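Local coordinates for protein cellobiose 2-epimerase (PDB 5ZIG) that probably catalyses the reversible epimerization of cellobiose to 4-O-beta-D-glucosyl-D-mannose, at residues A[16-21]-A[388-393]; A[57-62]-A[380-385]; A[67-72]-A[129-134]. All blocks are in the same frame, centred on the assembly; numbering follows the deposited sequence.

Interaction 1. Residues A[16-21]-A[388-393]; sequences SELAAQ and RACLEG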
ATOM      1  N   SER A  16      21.317  -0.293   6.757  1.00 29.64           N
ATOM      2  CA  SER A  16      21.361   0.135   8.148  1.00 27.08           C
ATOM      3  C   SER A  16      20.430   1.320   8.403  1.00 21.34           C
ATOM      4  O   SER A  16      19.805   1.391   9.465  1.00 36.61           O
ATOM      5  CB  SER A  16      22.803   0.470   8.542  1.00 26.77           C
ATOM      6  OG  SER A  16      23.121   1.786   8.144  1.00 33.91           O
ATOM      7  N   GLU A  17      20.302   2.240   7.442  1.00 21.39           N
ATOM      8  CA  GLU A  17      19.379   3.362   7.601  1.00 23.97           C
ATOM      9  C   GLU A  17      17.933   2.886   7.550  1.00 31.97           C
ATOM     10  O   GLU A  17      17.075   3.407   8.274  1.00 31.21           O
ATOM     11  CB  GLU A  17      19.634   4.415   6.523  1.00 21.54           C
ATOM     12  CG  GLU A  17      21.118   4.788   6.425  1.00 31.01           C
ATOM     13  CD  GLU A  17      21.451   5.762   5.302  1.00 34.54           C
ATOM     14  OE1 GLU A  17      20.644   5.925   4.367  1.00 32.59           O
ATOM     15  OE2 GLU A  17      22.537   6.371   5.360  1.00 38.23           O
ATOM     16  N   LEU A  18      17.650   1.897   6.697  1.00 29.71           N
ATOM     17  CA  LEU A  18      16.328   1.284   6.683  1.00 31.86           C
ATOM     18  C   LEU A  18      15.963   0.769   8.064  1.00 31.62           C
ATOM     19  O   LEU A  18      14.850   1.007   8.549  1.00 30.74           O
ATOM     20  CB  LEU A  18      16.279   0.161   5.644  1.00 21.95           C
ATOM     21  CG  LEU A  18      16.425   0.584   4.183  1.00 20.90           C
ATOM     22  CD1 LEU A  18      16.603  -0.609   3.260  1.00 20.82           C
ATOM     23  CD2 LEU A  18      15.251   1.406   3.736  1.00 20.89           C
ATOM     24  N   ALA A  19      16.910   0.108   8.736  1.00 20.94           N
ATOM     25  CA  ALA A  19      16.630  -0.457  10.051  1.00 29.09           C
ATOM     26  C   ALA A  19      16.471   0.629  11.109  1.00 30.13           C
ATOM     27  O   ALA A  19      15.600   0.525  11.985  1.00 30.34           O
ATOM     28  CB  ALA A  19      17.733  -1.432  10.451  1.00 36.53           C
ATOM     29  N   ALA A  20      17.318   1.664  11.062  1.00 21.17           N
ATOM     30  CA  ALA A  20      17.207   2.756  12.026  1.00 22.71           C
ATOM     31  C   ALA A  20      15.898   3.516  11.833  1.00 29.23           C
ATOM     32  O   ALA A  20      15.203   3.844  12.801  1.00 24.26           O
ATOM     33  CB  ALA A  20      18.401   3.706  11.894  1.00 27.83           C
ATOM     34  N   GLN A  21      15.558   3.814  10.583  1.00 26.83           N
ATOM     35  CA  GLN A  21      14.310   4.496  10.295  1.00 25.52           C
ATOM     36  C   GLN A  21      13.119   3.724  10.855  1.00 29.96           C
ATOM     37  O   GLN A  21      12.334   4.273  11.636  1.00 28.65           O
ATOM     38  CB  GLN A  21      14.170   4.691   8.793  1.00 31.36           C
ATOM     39  CG  GLN A  21      14.862   5.916   8.312  1.00 21.35           C
ATOM     40  CD  GLN A  21      14.217   7.165   8.850  1.00 26.85           C
ATOM     41  OE1 GLN A  21      12.995   7.314   8.799  1.00 25.10           O
ATOM     42  NE2 GLN A  21      15.034   8.078   9.364  1.00 24.89           N
ATOM     43  N   ARG A 388       6.682  -0.611   5.410  1.00 29.24           N
ATOM     44  CA  ARG A 388       6.855  -1.657   4.413  1.00 32.24           C
ATOM     45  C   ARG A 388       8.132  -1.442   3.615  1.00 31.26           C
ATOM     46  O   ARG A 388       8.870  -2.397   3.345  1.00 35.93           O
ATOM     47  CB  ARG A 388       5.663  -1.706   3.461  1.00 28.63           C
ATOM     48  CG  ARG A 388       5.746  -2.882   2.452  1.00 23.57           C
ATOM     49  CD  ARG A 388       4.414  -3.147   1.741  1.00 25.27           C
ATOM     50  NE  ARG A 388       4.046  -2.062   0.827  1.00 30.95           N
ATOM     51  CZ  ARG A 388       3.023  -2.096  -0.034  1.00 32.67           C
ATOM     52  NH1 ARG A 388       2.251  -3.175  -0.134  1.00 19.99           N
ATOM     53  NH2 ARG A 388       2.767  -1.044  -0.800  1.00 20.16           N
ATOM     54  N   ALA A 389       8.385  -0.197   3.203  1.00 28.71           N
ATOM     55  CA  ALA A 389       9.539   0.087   2.365  1.00 22.27           C
ATOM     56  C   ALA A 389      10.815  -0.253   3.094  1.00 20.48           C
ATOM     57  O   ALA A 389      11.766  -0.734   2.482  1.00 20.49           O
ATOM     58  CB  ALA A 389       9.530   1.549   1.924  1.00 20.57           C
ATOM     59  N   CYS A 390      10.816  -0.088   4.415  1.00 33.22           N
ATOM     60  CA  CYS A 390      11.969  -0.474   5.217  1.00 42.04           C
ATOM     61  C   CYS A 390      12.085  -1.992   5.322  1.00 31.42           C
ATOM     62  O   CYS A 390      13.183  -2.550   5.181  1.00 24.38           O
ATOM     63  CB  CYS A 390      11.868   0.157   6.609  1.00 64.91           C
ATOM     64  SG  CYS A 390      11.993   1.958   6.664  1.00 97.41           S
ATOM     65  N   LEU A 391      10.964  -2.677   5.584  1.00 22.33           N
ATOM     66  CA  LEU A 391      10.987  -4.136   5.683  1.00 28.94           C
ATOM     67  C   LEU A 391      11.295  -4.778   4.337  1.00 22.68           C
ATOM     68  O   LEU A 391      12.103  -5.705   4.256  1.00 25.83           O
ATOM     69  CB  LEU A 391       9.653  -4.656   6.226  1.00 28.21           C
ATOM     70  CG  LEU A 391       9.424  -4.348   7.714  1.00 31.29           C
ATOM     71  CD1 LEU A 391       7.936  -4.410   8.044  1.00 26.35           C
ATOM     72  CD2 LEU A 391      10.231  -5.275   8.634  1.00 23.79           C
ATOM     73  N   GLU A 392      10.662  -4.294   3.270  1.00 30.01           N
ATOM     74  CA  GLU A 392      10.983  -4.786   1.938  1.00 22.88           C
ATOM     75  C   GLU A 392      12.432  -4.466   1.562  1.00 28.19           C
ATOM     76  O   GLU A 392      13.133  -5.315   1.003  1.00 26.45           O
ATOM     77  CB  GLU A 392      10.017  -4.187   0.913  1.00 25.08           C
ATOM     78  CG  GLU A 392       8.631  -4.860   0.919  1.00 22.00           C
ATOM     79  CD  GLU A 392       8.662  -6.288   0.381  1.00 31.21           C
ATOM     80  OE1 GLU A 392       9.394  -6.559  -0.612  1.00 32.45           O
ATOM     81  OE2 GLU A 392       7.953  -7.147   0.954  1.00 33.79           O
ATOM     82  N   GLY A 393      12.896  -3.241   1.851  1.00 25.25           N
ATOM     83  CA  GLY A 393      14.290  -2.906   1.573  1.00 20.49           C
ATOM     84  C   GLY A 393      15.269  -3.814   2.302  1.00 21.30           C
ATOM     85  O   GLY A 393      16.246  -4.278   1.721  1.00 26.41           O
TER
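Leu18 lays its CD1 methyl above the plane of the Gly393 carbonyl group, 3.6 Å from Gly393 C. The other flat group at this contact, the carboxamide of Gln21, turns off to one side, where OE1 accepts a hydrogen bond from the Trp360 indole. The two segments belong to helices 7-31 and 384-402, the first and last helices of the (alpha/alpha)6 barrel, so their packing brings the two ends of the fold together. The helix axes approach to 8.9 Å and run roughly antiparallel, at 143°.

Leu18 fills the space between them. Its CG stands anti to the carbonyl carbon (chi1 -66°), and beyond it the two methyls divide: CD1 takes the Gly393 backbone, while CD2 reaches Cys390 CA at 4.1 Å. This close approach depends on the absence of a side chain at Gly393, since a beta carbon there would collide with Leu18 CD1. Trp345 of helix 336-352 and Phe322 of helix 315-332 also touch Leu18, completing an apolar, buried setting. On the far side of helix 384-402, Arg388 instead forms salt bridges with Glu199, Glu256 and Glu320. Cys390 packs against the backbone of the first helix, with CB 3.7 Å from Leu18 O, and its SG lies 4.1 Å from Gln21 CB.

Interaction 2. Residues A[57-62]-A[380-385]; sequences LVMTAR and WKASYH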
ATOM      1  N   LEU A  57     -10.959   3.302   8.589  1.00 26.05           N
ATOM      2  CA  LEU A  57     -10.738   1.876   8.407  1.00 34.83           C
ATOM      3  C   LEU A  57      -9.337   1.603   7.866  1.00 29.29           C
ATOM      4  O   LEU A  57      -8.607   0.776   8.418  1.00 26.88           O
ATOM      5  CB  LEU A  57     -11.801   1.316   7.461  1.00 20.37           C
ATOM      6  CG  LEU A  57     -11.557  -0.104   6.980  1.00 22.11           C
ATOM      7  CD1 LEU A  57     -11.368  -1.077   8.160  1.00 20.17           C
ATOM      8  CD2 LEU A  57     -12.709  -0.530   6.046  1.00 20.24           C
ATOM      9  N   VAL A  58      -8.973   2.272   6.763  1.00 24.53           N
ATOM     10  CA  VAL A  58      -7.649   2.119   6.144  1.00 30.87           C
ATOM     11  C   VAL A  58      -6.539   2.370   7.159  1.00 28.56           C
ATOM     12  O   VAL A  58      -5.637   1.549   7.331  1.00 24.03           O
ATOM     13  CB  VAL A  58      -7.505   3.069   4.940  1.00 22.53           C
ATOM     14  CG1 VAL A  58      -6.169   2.835   4.230  1.00 23.81           C
ATOM     15  CG2 VAL A  58      -8.671   2.924   3.979  1.00 24.52           C
ATOM     16  N   MET A  59      -6.586   3.522   7.836  1.00 26.22           N
ATOM     17  CA  MET A  59      -5.507   3.887   8.752  1.00 30.71           C
ATOM     18  C   MET A  59      -5.374   2.872   9.884  1.00 25.26           C
ATOM     19  O   MET A  59      -4.262   2.452  10.228  1.00 27.90           O
ATOM     20  CB  MET A  59      -5.752   5.293   9.299  1.00 40.24           C
ATOM     21  CG  MET A  59      -4.759   5.771  10.335  1.00 56.35           C
ATOM     22  SD  MET A  59      -5.623   6.663  11.655  1.00 69.20           S
ATOM     23  CE  MET A  59      -6.496   5.296  12.409  1.00 58.47           C
ATOM     24  N   THR A  60      -6.500   2.440  10.450  1.00 25.97           N
ATOM     25  CA  THR A  60      -6.462   1.474  11.543  1.00 26.43           C
ATOM     26  C   THR A  60      -5.918   0.129  11.076  1.00 24.06           C
ATOM     27  O   THR A  60      -5.157  -0.523  11.799  1.00 27.57           O
ATOM     28  CB  THR A  60      -7.866   1.315  12.123  1.00 27.97           C
ATOM     29  OG1 THR A  60      -8.305   2.589  12.622  1.00 23.98           O
ATOM     30  CG2 THR A  60      -7.892   0.264  13.249  1.00 22.82           C
ATOM     31  N   ALA A  61      -6.314  -0.313   9.879  1.00 22.67           N
ATOM     32  CA  ALA A  61      -5.808  -1.577   9.351  1.00 27.21           C
ATOM     33  C   ALA A  61      -4.331  -1.473   8.975  1.00 22.93           C
ATOM     34  O   ALA A  61      -3.568  -2.431   9.157  1.00 24.56           O
ATOM     35  CB  ALA A  61      -6.641  -2.011   8.147  1.00 20.69           C
ATOM     36  N   ARG A  62      -3.908  -0.320   8.456  1.00 25.92           N
ATOM     37  CA  ARG A  62      -2.485  -0.112   8.172  1.00 25.66           C
ATOM     38  C   ARG A  62      -1.643  -0.224   9.440  1.00 28.62           C
ATOM     39  O   ARG A  62      -0.587  -0.869   9.431  1.00 27.28           O
ATOM     40  CB  ARG A  62      -2.279   1.235   7.487  1.00 20.25           C
ATOM     41  CG  ARG A  62      -2.711   1.201   6.021  1.00 20.23           C
ATOM     42  CD  ARG A  62      -2.521   2.523   5.321  1.00 28.87           C
ATOM     43  NE  ARG A  62      -2.924   2.461   3.916  1.00 33.60           N
ATOM     44  CZ  ARG A  62      -2.842   3.492   3.072  1.00 37.70           C
ATOM     45  NH1 ARG A  62      -2.347   4.654   3.482  1.00 30.40           N
ATOM     46  NH2 ARG A  62      -3.220   3.353   1.810  1.00 43.91           N
ATOM     47  N   TRP A 380      -5.443   9.214   5.470  1.00 25.86           N
ATOM     48  CA  TRP A 380      -4.682   8.905   4.274  1.00 34.42           C
ATOM     49  C   TRP A 380      -3.217   8.599   4.552  1.00 32.28           C
ATOM     50  O   TRP A 380      -2.527   8.087   3.662  1.00 26.66           O
ATOM     51  CB  TRP A 380      -4.796  10.065   3.278  1.00 41.34           C
ATOM     52  CG  TRP A 380      -6.132  10.134   2.592  1.00 57.89           C
ATOM     53  CD1 TRP A 380      -6.630   9.252   1.669  1.00 63.59           C
ATOM     54  CD2 TRP A 380      -7.146  11.135   2.776  1.00 64.39           C
ATOM     55  NE1 TRP A 380      -7.883   9.648   1.265  1.00 64.61           N
ATOM     56  CE2 TRP A 380      -8.222  10.800   1.928  1.00 68.75           C
ATOM     57  CE3 TRP A 380      -7.245  12.284   3.572  1.00 65.71           C
ATOM     58  CZ2 TRP A 380      -9.383  11.575   1.852  1.00 74.11           C
ATOM     59  CZ3 TRP A 380      -8.391  13.052   3.492  1.00 68.72           C
ATOM     60  CH2 TRP A 380      -9.448  12.695   2.641  1.00 71.54           C
ATOM     61  N   LYS A 381      -2.713   8.878   5.750  1.00 33.09           N
ATOM     62  CA  LYS A 381      -1.337   8.526   6.039  1.00 35.29           C
ATOM     63  C   LYS A 381      -1.262   7.824   7.383  1.00 20.92           C
ATOM     64  O   LYS A 381      -1.644   8.381   8.419  1.00 27.35           O
ATOM     65  CB  LYS A 381      -0.430   9.749   5.975  1.00 38.54           C
ATOM     66  CG  LYS A 381       0.975   9.539   6.525  1.00 21.14           C
ATOM     67  CD  LYS A 381       1.783  10.812   6.337  1.00 27.93           C
ATOM     68  CE  LYS A 381       3.274  10.581   6.661  1.00 21.32           C
ATOM     69  NZ  LYS A 381       3.492  10.738   8.112  1.00 24.41           N
ATOM     70  N   ALA A 382      -0.783   6.592   7.348  1.00 22.34           N
ATOM     71  CA  ALA A 382      -0.558   5.797   8.537  1.00 29.68           C
ATOM     72  C   ALA A 382       0.891   5.320   8.530  1.00 28.42           C
ATOM     73  O   ALA A 382       1.773   6.019   8.028  1.00 29.21           O
ATOM     74  CB  ALA A 382      -1.542   4.622   8.591  1.00 23.07           C
ATOM     75  N   SER A 383       1.141   4.180   9.101  1.00 23.63           N
ATOM     76  CA  SER A 383       2.467   3.657   9.207  1.00 27.36           C
ATOM     77  C   SER A 383       2.881   2.564   8.223  1.00 29.20           C
ATOM     78  O   SER A 383       3.885   2.014   8.391  1.00 26.53           O
ATOM     79  CB  SER A 383       2.677   3.153  10.607  1.00 22.23           C
ATOM     80  OG  SER A 383       2.011   1.992  10.815  1.00 29.80           O
ATOM     81  N   TYR A 384       2.099   2.337   7.186  1.00 29.21           N
ATOM     82  CA  TYR A 384       2.305   1.281   6.230  1.00 24.94           C
ATOM     83  C   TYR A 384       3.267   1.468   5.064  1.00 21.52           C
ATOM     84  O   TYR A 384       4.126   0.701   4.918  1.00 34.75           O
ATOM     85  CB  TYR A 384       0.943   0.745   5.789  1.00 21.68           C
ATOM     86  CG  TYR A 384       0.771   0.288   4.402  1.00 20.18           C
ATOM     87  CD1 TYR A 384       0.954  -1.020   4.055  1.00 20.08           C
ATOM     88  CD2 TYR A 384       0.338   1.140   3.473  1.00 22.09           C
ATOM     89  CE1 TYR A 384       0.732  -1.443   2.775  1.00 20.05           C
ATOM     90  CE2 TYR A 384       0.086   0.740   2.214  1.00 28.92           C
ATOM     91  CZ  TYR A 384       0.286  -0.554   1.853  1.00 32.14           C
ATOM     92  OH  TYR A 384       0.017  -0.865   0.575  1.00 31.98           O
ATOM     93  N   HIS A 385       3.119   2.481   4.267  1.00 27.54           N
ATOM     94  CA  HIS A 385       3.962   2.674   3.120  1.00 23.91           C
ATOM     95  C   HIS A 385       5.470   2.698   3.471  1.00 28.91           C
ATOM     96  O   HIS A 385       6.243   1.973   2.902  1.00 23.88           O
ATOM     97  CB  HIS A 385       3.525   3.913   2.357  1.00 29.04           C
ATOM     98  CG  HIS A 385       2.359   3.718   1.430  1.00 32.23           C
ATOM     99  ND1 HIS A 385       2.445   3.047   0.243  1.00 30.01           N
ATOM    100  CD2 HIS A 385       1.092   4.165   1.502  1.00 30.49           C
ATOM    101  CE1 HIS A 385       1.286   3.073  -0.366  1.00 26.44           C
ATOM    102  NE2 HIS A 385       0.452   3.756   0.368  1.00 25.42           N
TER
HETATM  103  O   HOH W   1       0.520   4.617   5.148  1.00 20.57           O
HETATM  104  O   HOH W   2      -1.808   6.180   0.498  1.00 32.79           O
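Arg62 crosses Tyr384 obliquely, touching it from CB to CZ, and this is the tightly packed part of the contact. Its CB meets Ala382 CB at 3.6 Å, its CG touches Tyr384 CB, and its NE comes within 3.5 Å of Tyr384 CD2. The chain is extended from CG to NE, with CD anti to CA (chi2 180°). The guanidinium has Tyr384 CE2 over one face, offset toward the rim, and Val58 CG1 over the opposite one; guanidinium and phenol planes are 29° apart. Met59 adds a smaller apolar touch, CG to Ala382 CB at 3.8 Å.

The other side is looser and watery. Trp380 O stands near the guanidinium plane, 3.4 Å from Arg62 NH1, and the Trp380 side chain is exposed. One water accepts from Ala382 N at 3.2 Å and only weakly from Arg62 NH1 and His385 N; a second makes weak bonds with Arg62 NH1 and His385 NE2. The aromatic residues are held from elsewhere: Tyr384 OH bonds to Glu199, and His385 ND1 to Glu320, at the interior of the barrel where family members bind sugar.

An alanine in place of Arg62 would probably open a gap beside the Tyr384 ring and leave both waters without one of their donors. With its faces packed and its N-H groups meeting water only weakly, the guanidinium appears to be held at least as much by packing against Tyr384 and Val58 as by its polar partners.

Interaction 3. Residues A[67-72]-A[129-134]; sequences FSQAFL and LAAYHT
Ser68 and Ala131 meet where two neighbouring helices of the barrel, 57-73 and 119-136, run side by side, their axes 8.4 Å apart and inclined by 29°. Ser68 CB rests 3.6 Å from Ala131 O. The hydroxyl, anti to the carbonyl carbon (chi1 -65°), fits against the backbone of the other helix, with OG 3.2 Å from Tyr132 CA. It also lies in the plane of the Tyr132 ring, at its edge, 3.6 Å from Tyr132 CD1. Its hydrogen bond, however, stays within its own helix, to Leu64 O.

Both helices point the same way, as do the inner helices of an (alpha/alpha)6 barrel, and small residues at the crossing let them come close. Helix 139-156 packs against Tyr132, whose ring stacks on Tyr87. On one flank the bent chain of Gln69 brings NE2 to 3.5 Å from Ala131 CB. Farther along, at the exposed end, Leu72 and Thr134 cross at about a right angle, both leucine methyls lying 3.9 Å from Thr134 CG2. With Thr134 OG1 turned back to donate to Ala130 O at 3.2 Å, reaching that carbonyl from the face opposite Thr134 N, CG2 is left facing Leu72.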
ATOM      1  N   PHE A  67       2.301  -3.132  12.768  1.00 24.26           N
ATOM      2  CA  PHE A  67       2.824  -3.651  14.027  1.00 20.06           C
ATOM      3  C   PHE A  67       2.863  -5.171  14.081  1.00 30.15           C
ATOM      4  O   PHE A  67       3.655  -5.732  14.856  1.00 30.00           O
ATOM      5  CB  PHE A  67       2.025  -3.089  15.207  1.00 20.12           C
ATOM      6  CG  PHE A  67       2.385  -1.657  15.511  1.00 24.56           C
ATOM      7  CD1 PHE A  67       3.552  -1.360  16.185  1.00 26.70           C
ATOM      8  CD2 PHE A  67       1.597  -0.623  15.062  1.00 31.13           C
ATOM      9  CE1 PHE A  67       3.905  -0.050  16.444  1.00 35.52           C
ATOM     10  CE2 PHE A  67       1.933   0.689  15.323  1.00 28.14           C
ATOM     11  CZ  PHE A  67       3.081   0.981  16.003  1.00 29.17           C
ATOM     12  N   SER A  68       2.029  -5.844  13.293  1.00 24.43           N
ATOM     13  CA  SER A  68       2.189  -7.283  13.104  1.00 24.89           C
ATOM     14  C   SER A  68       3.547  -7.608  12.474  1.00 22.93           C
ATOM     15  O   SER A  68       4.286  -8.470  12.962  1.00 25.33           O
ATOM     16  CB  SER A  68       1.056  -7.796  12.230  1.00 22.09           C
ATOM     17  OG  SER A  68      -0.196  -7.651  12.883  1.00 21.88           O
ATOM     18  N   GLN A  69       3.875  -6.931  11.375  1.00 23.86           N
ATOM     19  CA  GLN A  69       5.113  -7.192  10.646  1.00 29.24           C
ATOM     20  C   GLN A  69       6.327  -6.813  11.475  1.00 32.43           C
ATOM     21  O   GLN A  69       7.363  -7.487  11.409  1.00 23.77           O
ATOM     22  CB  GLN A  69       5.104  -6.429   9.322  1.00 26.14           C
ATOM     23  CG  GLN A  69       3.926  -6.823   8.418  1.00 29.07           C
ATOM     24  CD  GLN A  69       4.106  -8.193   7.806  1.00 32.55           C
ATOM     25  OE1 GLN A  69       5.213  -8.741   7.814  1.00 28.31           O
ATOM     26  NE2 GLN A  69       3.021  -8.755   7.260  1.00 28.38           N
ATOM     27  N   ALA A  70       6.208  -5.745  12.277  1.00 37.23           N
ATOM     28  CA  ALA A  70       7.323  -5.319  13.119  1.00 33.31           C
ATOM     29  C   ALA A  70       7.577  -6.314  14.243  1.00 28.90           C
ATOM     30  O   ALA A  70       8.732  -6.574  14.591  1.00 25.67           O
ATOM     31  CB  ALA A  70       7.058  -3.923  13.680  1.00 28.66           C
ATOM     32  N   PHE A  71       6.516  -6.892  14.819  1.00 29.10           N
ATOM     33  CA  PHE A  71       6.713  -7.927  15.834  1.00 33.42           C
ATOM     34  C   PHE A  71       7.325  -9.189  15.227  1.00 34.06           C
ATOM     35  O   PHE A  71       8.103  -9.891  15.887  1.00 25.87           O
ATOM     36  CB  PHE A  71       5.392  -8.253  16.536  1.00 29.25           C
ATOM     37  CG  PHE A  71       5.513  -9.311  17.609  1.00 25.03           C
ATOM     38  CD1 PHE A  71       6.117  -9.030  18.826  1.00 28.85           C
ATOM     39  CD2 PHE A  71       5.030 -10.599  17.387  1.00 23.96           C
ATOM     40  CE1 PHE A  71       6.227 -10.012  19.817  1.00 23.12           C
ATOM     41  CE2 PHE A  71       5.130 -11.575  18.374  1.00 28.24           C
ATOM     42  CZ  PHE A  71       5.727 -11.280  19.586  1.00 27.47           C
ATOM     43  N   LEU A  72       6.966  -9.498  13.976  1.00 33.52           N
ATOM     44  CA  LEU A  72       7.570 -10.625  13.274  1.00 31.64           C
ATOM     45  C   LEU A  72       9.052 -10.366  12.975  1.00 36.43           C
ATOM     46  O   LEU A  72       9.887 -11.260  13.135  1.00 37.27           O
ATOM     47  CB  LEU A  72       6.791 -10.894  11.987  1.00 19.73           C
ATOM     48  CG  LEU A  72       5.469 -11.661  12.093  1.00 24.94           C
ATOM     49  CD1 LEU A  72       4.554 -11.353  10.903  1.00 21.58           C
ATOM     50  CD2 LEU A  72       5.716 -13.177  12.240  1.00 27.19           C
ATOM     51  N   LEU A 129      -5.429  -8.380   8.705  1.00 29.01           N
ATOM     52  CA  LEU A 129      -5.831  -9.474   9.584  1.00 22.75           C
ATOM     53  C   LEU A 129      -4.995 -10.716   9.348  1.00 22.74           C
ATOM     54  O   LEU A 129      -4.726 -11.473  10.288  1.00 19.49           O
ATOM     55  CB  LEU A 129      -7.310  -9.804   9.379  1.00 30.31           C
ATOM     56  CG  LEU A 129      -8.309  -8.849  10.031  1.00 31.36           C
ATOM     57  CD1 LEU A 129      -9.603  -8.825   9.219  1.00 33.94           C
ATOM     58  CD2 LEU A 129      -8.579  -9.263  11.466  1.00 33.30           C
ATOM     59  N   ALA A 130      -4.598 -10.952   8.096  1.00 19.50           N
ATOM     60  CA  ALA A 130      -3.699 -12.054   7.792  1.00 23.27           C
ATOM     61  C   ALA A 130      -2.341 -11.835   8.449  1.00 26.42           C
ATOM     62  O   ALA A 130      -1.784 -12.753   9.063  1.00 24.58           O
ATOM     63  CB  ALA A 130      -3.563 -12.201   6.273  1.00 19.45           C
ATOM     64  N   ALA A 131      -1.822 -10.605   8.371  1.00 33.65           N
ATOM     65  CA  ALA A 131      -0.571 -10.289   9.046  1.00 27.88           C
ATOM     66  C   ALA A 131      -0.695 -10.504  10.545  1.00 29.80           C
ATOM     67  O   ALA A 131       0.198 -11.086  11.173  1.00 26.92           O
ATOM     68  CB  ALA A 131      -0.167  -8.851   8.730  1.00 28.51           C
ATOM     69  N   TYR A 132      -1.819 -10.062  11.131  1.00 28.89           N
ATOM     70  CA  TYR A 132      -2.014 -10.208  12.568  1.00 31.39           C
ATOM     71  C   TYR A 132      -2.064 -11.673  12.964  1.00 29.84           C
ATOM     72  O   TYR A 132      -1.513 -12.065  13.999  1.00 32.65           O
ATOM     73  CB  TYR A 132      -3.299  -9.505  13.009  1.00 24.75           C
ATOM     74  CG  TYR A 132      -3.470  -9.526  14.511  1.00 25.31           C
ATOM     75  CD1 TYR A 132      -2.499  -8.973  15.316  1.00 19.69           C
ATOM     76  CD2 TYR A 132      -4.564 -10.141  15.126  1.00 26.27           C
ATOM     77  CE1 TYR A 132      -2.592  -8.996  16.667  1.00 25.06           C
ATOM     78  CE2 TYR A 132      -4.677 -10.156  16.528  1.00 23.62           C
ATOM     79  CZ  TYR A 132      -3.669  -9.569  17.280  1.00 26.16           C
ATOM     80  OH  TYR A 132      -3.683  -9.525  18.659  1.00 31.80           O
ATOM     81  N   HIS A 133      -2.743 -12.491  12.167  1.00 31.53           N
ATOM     82  CA  HIS A 133      -2.820 -13.917  12.461  1.00 39.31           C
ATOM     83  C   HIS A 133      -1.424 -14.535  12.517  1.00 31.26           C
ATOM     84  O   HIS A 133      -1.066 -15.205  13.495  1.00 27.93           O
ATOM     85  CB  HIS A 133      -3.696 -14.611  11.418  1.00 36.90           C
ATOM     86  CG  HIS A 133      -3.619 -16.101  11.471  1.00 37.19           C
ATOM     87  ND1 HIS A 133      -4.342 -16.845  12.375  1.00 39.71           N
ATOM     88  CD2 HIS A 133      -2.896 -16.985  10.747  1.00 36.63           C
ATOM     89  CE1 HIS A 133      -4.071 -18.127  12.202  1.00 42.94           C
ATOM     90  NE2 HIS A 133      -3.203 -18.240  11.214  1.00 38.41           N
ATOM     91  N   THR A 134      -0.603 -14.264  11.493  1.00 26.70           N
ATOM     92  CA  THR A 134       0.783 -14.733  11.479  1.00 32.43           C
ATOM     93  C   THR A 134       1.552 -14.265  12.712  1.00 28.14           C
ATOM     94  O   THR A 134       2.260 -15.053  13.347  1.00 36.51           O
ATOM     95  CB  THR A 134       1.491 -14.253  10.201  1.00 26.71           C
ATOM     96  OG1 THR A 134       0.776 -14.716   9.051  1.00 33.39           O
ATOM     97  CG2 THR A 134       2.912 -14.811  10.126  1.00 23.84           C
TER

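Helix 384-402 serves both interaction 1 and interaction 2, whose centres are 18 Å apart, and helix 57-73 serves both interaction 2 and interaction 3, 14 Å apart. Interactions 1 and 3 have centres 17 Å apart yet touch directly, Leu391 CD1 packing 3.7 Å from Gln69 CB. Interaction 2 lies deepest, about 9 Å from the chain centre, against 16 and 15 Å for interactions 1 and 3. Acidic residues tie the first two together: Glu199 is shared by Arg388 and Tyr384, and Glu320 by Arg388 and His385. A 1,2-ethanediol, probably from the crystallisation liquor, lies about 6 Å from the Tyr384 side chain and may mark a pocket there.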